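Local coordinates for glyoxalase-like domain protein (Staphylococcus aureus, PDB 3P8A) that is of unknown function but carries a glyoxalase-like domain and belongs to the vicinal oxygen chelate (VOC) family, at residues A[78-81]-A[82-86]; A[96-100]-A[101-105]; A[202-205]-A[206-210]. All blocks are in the same frame, centred on the assembly; numbering follows the deposited sequence. Where two conformers were deposited one is given.

All three contacts are local, each joining residues a helical turn or so apart on one unbroken run of chain, so none closes a long loop; they follow in series, without nesting or crossing. After strand 69-75, contact 1 occupies helix 78-84. Contact 2 takes up helix 97-100 and the turn that leads into strand 106-113, so both lie on the connection between these strands of the eight-stranded sheet. They touch one another, with Leu-81 packed on Thr-96 and centres about 11 Å apart. Contact 3 belongs to helix 201-212, which packs on strands of the seven-stranded sheet; its centre lies about 24 Å from that of contact 2.

Contact 1 of 3, residues A[78-81]-A[82-86]; sequences NEKL and KKMAK
Lys-82 lies against the carbonyl of Asn-78, one turn back along helix 78-84. Its amide N donates to Asn-78 O at 3.1 Å, and the aliphatic part of the side chain runs past the same oxygen, with Lys-82 CG 3.3 Å from Asn-78 O. The first torsion accounts for this course: at chi1 -82° CG stands beside the residue's own backbone N and opposite its carbonyl carbon, which turns the chain back toward the start of the helix. Lys-83 repeats the pattern on Glu-79, its CG lying 3.4 Å from Glu-79 O while its N bonds to that oxygen at 3.2 Å. In the next step Met-84, a selenomethionine, donates from its N to Lys-80 O at 3.0 Å, with the amide in the carbonyl plane and a nearly straight N-H...O angle of 166°. Ala-85 N closes the series on Leu-81 O at 2.8 Å, though this bond is bent to 142°.

Among the second-shell residues, Asn-77 offers OD1 to Lys-80 N in the first turn. Buried Leu-81 faces inward, where it packs on Tyr-56 and Ala-95. At the C-terminal end Ala-85 O receives a weak hydrogen bond from Gln-100 NE2; Lys-82 NZ makes a weak one with Tyr-103 OH, whose side chain also touches Asn-78.

Three lysines and one glutamate on helix 78-84, with Lys-86 just beyond it, probably give this surface stretch a positive balance. Lys-80 NZ and Lys-83 NZ, 6.3 Å apart, would be expected to repel mildly, whereas Lys-86 may interact favourably with the helix dipole. No salt bridge or side-chain hydrogen bond links the two segments; four backbone bonds join them, with aliphatic carbons lying against the carbonyl oxygens.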
# COMPACT_ATOMS: atom_id res chain seq x y z
N ASN A 78 -21.08 -0.76 -4.66
CA ASN A 78 -21.17 -0.21 -3.30
C ASN A 78 -21.95 -1.05 -2.32
O ASN A 78 -21.62 -1.05 -1.14
CB ASN A 78 -21.74 1.21 -3.33
CG ASN A 78 -20.84 2.18 -4.03
OD1 ASN A 78 -19.87 2.68 -3.45
ND2 ASN A 78 -21.12 2.43 -5.31
N GLU A 79 -23.04 -1.69 -2.77
CA GLU A 79 -23.86 -2.52 -1.89
C GLU A 79 -23.08 -3.78 -1.44
O GLU A 79 -23.13 -4.15 -0.27
CB GLU A 79 -25.25 -2.84 -2.48
CG GLU A 79 -25.41 -2.68 -3.99
CD GLU A 79 -25.39 -1.27 -4.57
OE1 GLU A 79 -26.28 -0.46 -4.21
OE2 GLU A 79 -24.50 -0.99 -5.41
N LYS A 80 -22.29 -4.37 -2.37
CA LYS A 80 -21.43 -5.52 -2.08
C LYS A 80 -20.35 -5.14 -1.08
O LYS A 80 -20.18 -5.85 -0.08
CB LYS A 80 -20.80 -6.08 -3.38
CG LYS A 80 -19.76 -7.17 -3.13
CD LYS A 80 -19.31 -7.82 -4.43
CE LYS A 80 -20.20 -8.96 -4.88
NZ LYS A 80 -20.34 -10.01 -3.83
N LEU A 81 -19.62 -4.04 -1.32
CA LEU A 81 -18.55 -3.58 -0.43
C LEU A 81 -19.05 -3.28 0.98
O LEU A 81 -18.40 -3.66 1.94
CB LEU A 81 -17.84 -2.35 -1.04
CG LEU A 81 -16.52 -1.92 -0.38
CD1 LEU A 81 -15.43 -2.98 -0.49
CD2 LEU A 81 -16.03 -0.63 -1.00
N LYS A 82 -20.22 -2.63 1.11
CA LYS A 82 -20.83 -2.30 2.41
C LYS A 82 -21.19 -3.56 3.21
O LYS A 82 -21.02 -3.58 4.43
CB LYS A 82 -22.09 -1.45 2.19
CG LYS A 82 -21.83 0.03 1.97
CD LYS A 82 -23.10 0.75 1.51
CE LYS A 82 -23.47 1.97 2.34
NZ LYS A 82 -22.46 3.06 2.26
N LYS A 83 -21.67 -4.61 2.50
CA LYS A 83 -22.03 -5.90 3.09
C LYS A 83 -20.76 -6.55 3.62
O LYS A 83 -20.71 -6.98 4.78
CB LYS A 83 -22.66 -6.82 2.03
CG LYS A 83 -24.16 -6.64 1.83
CD LYS A 83 -24.74 -7.64 0.81
CE LYS A 83 -24.85 -9.07 1.31
NZ LYS A 83 -25.17 -10.04 0.22
N MSE A 84 -19.72 -6.58 2.75
CA MSE A 84 -18.42 -7.17 3.06
C MSE A 84 -17.71 -6.45 4.19
O MSE A 84 -17.04 -7.11 4.98
CB MSE A 84 -17.54 -7.26 1.80
CG MSE A 84 -18.08 -8.24 0.76
SE MSE A 84 -18.39 -10.06 1.42
CE MSE A 84 -20.35 -10.01 1.64
N ALA A 85 -17.90 -5.12 4.32
CA ALA A 85 -17.29 -4.33 5.41
C ALA A 85 -17.79 -4.71 6.80
O ALA A 85 -17.11 -4.43 7.78
CB ALA A 85 -17.48 -2.85 5.17
N LYS A 86 -18.95 -5.38 6.87
CA LYS A 86 -19.56 -5.78 8.14
C LYS A 86 -19.13 -7.17 8.62
O LYS A 86 -19.46 -7.57 9.74
CB LYS A 86 -21.09 -5.64 8.08
CG LYS A 86 -21.58 -4.21 7.84
CD LYS A 86 -23.03 -4.21 7.40
CE LYS A 86 -23.48 -2.88 6.85
NZ LYS A 86 -24.52 -3.06 5.80

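Contact 2 of 3, residues A[96-100]-A[101-105]; sequences TQIVQ and EKYEQ
Ile-98 and Tyr-103 are joined where helix 97-100 ends: Tyr-103 N donates to Ile-98 O at 2.8 Å, spanning five residues, and within this loop Lys-102 N reaches Val-99 O at 3.0 Å. The latter donor sits well above the carbonyl plane, 57° out of it. Just before them, Glu-101 N still makes a helical bond to Gln-97 O. Lys-102 adopts a left-handed backbone conformation (phi 54°), as does Tyr-103, and together they occupy the two central positions of a type I' turn from Glu-101 to Glu-104. A water donates to both Ile-98 O and Glu-104 O, so the Ile-98 carbonyl is gripped twice.

This pair of bonds, with Lys-102 as the C-prime residue, is a Schellman motif, and the apolar contact across it is the one that usually accompanies such an ending. Ile-98 CG2 meets the Tyr-103 ring at CD1, 3.6 Å away, the two side chains crossing at about a right angle. With CG1 of Ile-98 beside its own backbone N (chi1 -65°), CG2 is left opposite that N and against the ring. Val-99 runs alongside the tyrosine instead, with its CG2 3.4 Å from Tyr-103 OH. Ile-98 O lies over one ring face, 4.0 Å above the plane and displaced toward the rim. Tyr-31 of strand 24-31 packs on both Ile-98 and Tyr-103.

Glu-101 extends beside Gln-97, with CB 3.2 Å from Gln-97 O, and its OE1 forms a salt bridge with Lys-108 of strand 106-113, the strand into which the turn leads. Lys-108 NZ also bonds to Glu-104 O.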
# COMPACT_ATOMS: atom_id res chain seq x y z
N THR A 96 -12.50 -2.62 1.85
CA THR A 96 -13.50 -2.18 2.80
C THR A 96 -13.07 -0.95 3.60
O THR A 96 -13.92 -0.30 4.22
CB THR A 96 -14.02 -3.37 3.65
OG1 THR A 96 -12.93 -4.00 4.30
CG2 THR A 96 -14.76 -4.44 2.82
N GLN A 97 -11.75 -0.59 3.56
CA GLN A 97 -11.21 0.62 4.19
C GLN A 97 -11.89 1.83 3.60
O GLN A 97 -12.08 2.82 4.32
CB GLN A 97 -9.69 0.77 3.97
CG GLN A 97 -8.86 -0.19 4.78
CD GLN A 97 -7.40 0.16 4.67
OE1 GLN A 97 -6.97 1.28 4.99
NE2 GLN A 97 -6.59 -0.79 4.26
N ILE A 98 -12.30 1.75 2.31
CA ILE A 98 -13.04 2.81 1.57
C ILE A 98 -14.30 3.17 2.38
O ILE A 98 -14.55 4.35 2.66
CB ILE A 98 -13.37 2.41 0.10
CG1 ILE A 98 -12.09 2.24 -0.74
CG2 ILE A 98 -14.30 3.46 -0.59
CD1 ILE A 98 -12.33 1.61 -2.19
N VAL A 99 -15.05 2.14 2.82
CA VAL A 99 -16.28 2.30 3.61
C VAL A 99 -15.98 2.78 5.04
O VAL A 99 -16.54 3.77 5.50
CB VAL A 99 -17.13 0.99 3.63
CG1 VAL A 99 -18.38 1.15 4.53
CG2 VAL A 99 -17.55 0.60 2.22
N GLN A 100 -15.10 2.05 5.72
CA GLN A 100 -14.72 2.30 7.12
C GLN A 100 -14.12 3.69 7.33
O GLN A 100 -14.31 4.29 8.41
CB GLN A 100 -13.78 1.21 7.60
CG GLN A 100 -14.56 -0.08 7.87
CD GLN A 100 -13.75 -1.32 7.72
OE1 GLN A 100 -12.54 -1.30 7.43
NE2 GLN A 100 -14.42 -2.44 7.93
N GLU A 101 -13.43 4.22 6.30
CA GLU A 101 -12.86 5.55 6.34
C GLU A 101 -13.77 6.61 5.69
O GLU A 101 -13.31 7.65 5.24
CB GLU A 101 -11.42 5.57 5.84
CG GLU A 101 -10.53 4.68 6.69
CD GLU A 101 -9.19 4.29 6.10
OE1 GLU A 101 -8.56 5.13 5.42
OE2 GLU A 101 -8.74 3.15 6.37
N LYS A 102 -15.10 6.35 5.71
CA LYS A 102 -16.20 7.22 5.30
C LYS A 102 -16.08 7.79 3.89
O LYS A 102 -16.50 8.93 3.66
CB LYS A 102 -16.42 8.37 6.34
CG LYS A 102 -16.39 7.93 7.82
CD LYS A 102 -16.46 9.10 8.77
CE LYS A 102 -16.23 8.66 10.19
NZ LYS A 102 -14.80 8.65 10.56
N TYR A 103 -15.52 6.99 2.93
CA TYR A 103 -15.37 7.40 1.52
C TYR A 103 -14.50 8.65 1.33
O TYR A 103 -14.63 9.36 0.33
CB TYR A 103 -16.76 7.52 0.82
CG TYR A 103 -17.50 6.21 0.70
CD1 TYR A 103 -17.37 5.41 -0.43
CD2 TYR A 103 -18.37 5.79 1.70
CE1 TYR A 103 -18.04 4.19 -0.53
CE2 TYR A 103 -19.04 4.57 1.61
CZ TYR A 103 -18.87 3.77 0.48
OH TYR A 103 -19.57 2.60 0.34
N GLU A 104 -13.57 8.89 2.26
CA GLU A 104 -12.60 9.97 2.17
C GLU A 104 -11.51 9.49 1.21
O GLU A 104 -10.91 8.43 1.42
CB GLU A 104 -11.99 10.26 3.54
CG GLU A 104 -12.94 10.95 4.51
CD GLU A 104 -12.56 10.87 5.98
OE1 GLU A 104 -11.36 10.66 6.29
OE2 GLU A 104 -13.46 11.02 6.83
N GLN A 105 -11.28 10.24 0.14
CA GLN A 105 -10.28 9.90 -0.88
C GLN A 105 -8.86 10.17 -0.37
O GLN A 105 -8.67 11.05 0.46
CB GLN A 105 -10.54 10.71 -2.15
CG GLN A 105 -11.89 10.38 -2.76
CD GLN A 105 -12.14 11.22 -3.98
OE1 GLN A 105 -11.65 10.93 -5.07
NE2 GLN A 105 -12.85 12.30 -3.81
O HOH W 1 -12.06 5.98 2.22

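Contact 3 of 3, residues A[202-205]-A[206-210]; sequences SQTV and SNWLK
Val-205 and Leu-209 lie side by side on one flank of helix 201-212, Val-205 CG1 meeting Leu-209 CD1 at 3.7 Å. With chi1 at 173°, CG1 stands opposite the valine's own N, on the side that faces Leu-209 one turn on. Leu-209 CG also presses on Val-205 O, 3.2 Å away, the oxygen that accepts its backbone N-H.

Ser-206 rests its CB against two carbonyls of the preceding turn, 3.4 Å from Ser-202 O, to which its N is bonded, and 3.7 Å from Gln-203 O.

Thr-204 uses its methyl group. CG2 sits over a face of the Trp-208 indole in a CH-pi contact, 4.0 Å from the centroid of the five-membered ring and 23° off its normal. The hydroxyl of Thr-204 bonds instead to Ser-198 OG and Asn-200 O, before the helix. Trp-208 also makes a T-shaped stack with Phe-212.

Helix 201-212 follows strand 189-198 and precedes the antiparallel strands 215-219, 223-227 and 234-239 of the seven-stranded sheet, consistent with a glyoxalase-like fold. Trp-208 packs on Phe-235 and Ile-237 and shares Leu-226 of strand 223-227 with Leu-209; Val-205 touches Thr-224.

Gln-203 NE2 donates to Asn-207 OD1 at 3.2 Å, bent to 137°; the donor approaches from above the carbonyl plane, while the acceptor stays in the glutamine's amide plane.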
# COMPACT_ATOMS: atom_id res chain seq x y z
N SER A 202 4.58 7.10 18.78
CA SER A 202 5.23 6.10 19.62
C SER A 202 4.65 4.73 19.43
O SER A 202 5.40 3.76 19.25
CB SER A 202 5.18 6.51 21.09
OG SER A 202 6.29 7.34 21.34
N GLN A 203 3.32 4.66 19.41
CA GLN A 203 2.57 3.43 19.19
C GLN A 203 2.76 2.90 17.79
O GLN A 203 2.98 1.69 17.64
CB GLN A 203 1.08 3.63 19.46
CG GLN A 203 0.32 2.32 19.70
CD GLN A 203 0.91 1.45 20.78
OE1 GLN A 203 1.06 1.86 21.95
NE2 GLN A 203 1.26 0.22 20.41
N THR A 204 2.66 3.78 16.76
CA THR A 204 2.83 3.34 15.35
C THR A 204 4.20 2.71 15.13
O THR A 204 4.28 1.64 14.53
CB THR A 204 2.54 4.45 14.35
OG1 THR A 204 1.29 5.06 14.67
CG2 THR A 204 2.45 3.93 12.93
N VAL A 205 5.26 3.36 15.65
CA VAL A 205 6.65 2.88 15.55
C VAL A 205 6.83 1.51 16.23
O VAL A 205 7.37 0.56 15.62
CB VAL A 205 7.63 3.95 16.08
CG1 VAL A 205 9.06 3.42 16.16
CG2 VAL A 205 7.56 5.21 15.21
N SER A 206 6.38 1.41 17.49
CA SER A 206 6.45 0.19 18.32
C SER A 206 5.79 -0.98 17.58
O SER A 206 6.40 -2.05 17.48
CB SER A 206 5.79 0.44 19.68
OG SER A 206 5.62 -0.76 20.41
N ASN A 207 4.58 -0.77 17.02
CA ASN A 207 3.84 -1.77 16.27
C ASN A 207 4.54 -2.19 15.00
O ASN A 207 4.63 -3.38 14.73
CB ASN A 207 2.43 -1.28 15.92
CG ASN A 207 1.48 -1.32 17.08
OD1 ASN A 207 1.74 -1.98 18.08
ND2 ASN A 207 0.38 -0.60 16.96
N TRP A 208 5.02 -1.21 14.20
CA TRP A 208 5.71 -1.50 12.94
C TRP A 208 7.05 -2.18 13.15
O TRP A 208 7.42 -3.05 12.36
CB TRP A 208 5.85 -0.25 12.09
CG TRP A 208 4.58 0.22 11.42
CD1 TRP A 208 3.31 0.14 11.92
CD2 TRP A 208 4.49 0.98 10.21
NE1 TRP A 208 2.42 0.75 11.05
CE2 TRP A 208 3.12 1.27 9.99
CE3 TRP A 208 5.43 1.40 9.26
CZ2 TRP A 208 2.68 1.96 8.86
CZ3 TRP A 208 4.99 2.07 8.13
CH2 TRP A 208 3.63 2.35 7.94
N LEU A 209 7.78 -1.83 14.23
CA LEU A 209 9.05 -2.54 14.51
C LEU A 209 8.79 -4.01 14.85
O LEU A 209 9.52 -4.89 14.39
CB LEU A 209 9.81 -1.88 15.67
CG LEU A 209 10.41 -0.51 15.39
CD1 LEU A 209 10.77 0.18 16.69
CD2 LEU A 209 11.60 -0.60 14.46
N LYS A 210 7.71 -4.27 15.60
CA LYS A 210 7.27 -5.57 16.05
C LYS A 210 6.80 -6.43 14.89
O LYS A 210 7.33 -7.53 14.68
CB LYS A 210 6.15 -5.40 17.07
CG LYS A 210 6.00 -6.54 18.06
CD LYS A 210 4.80 -6.36 18.99
CE LYS A 210 5.03 -5.44 20.17
NZ LYS A 210 5.77 -6.10 21.27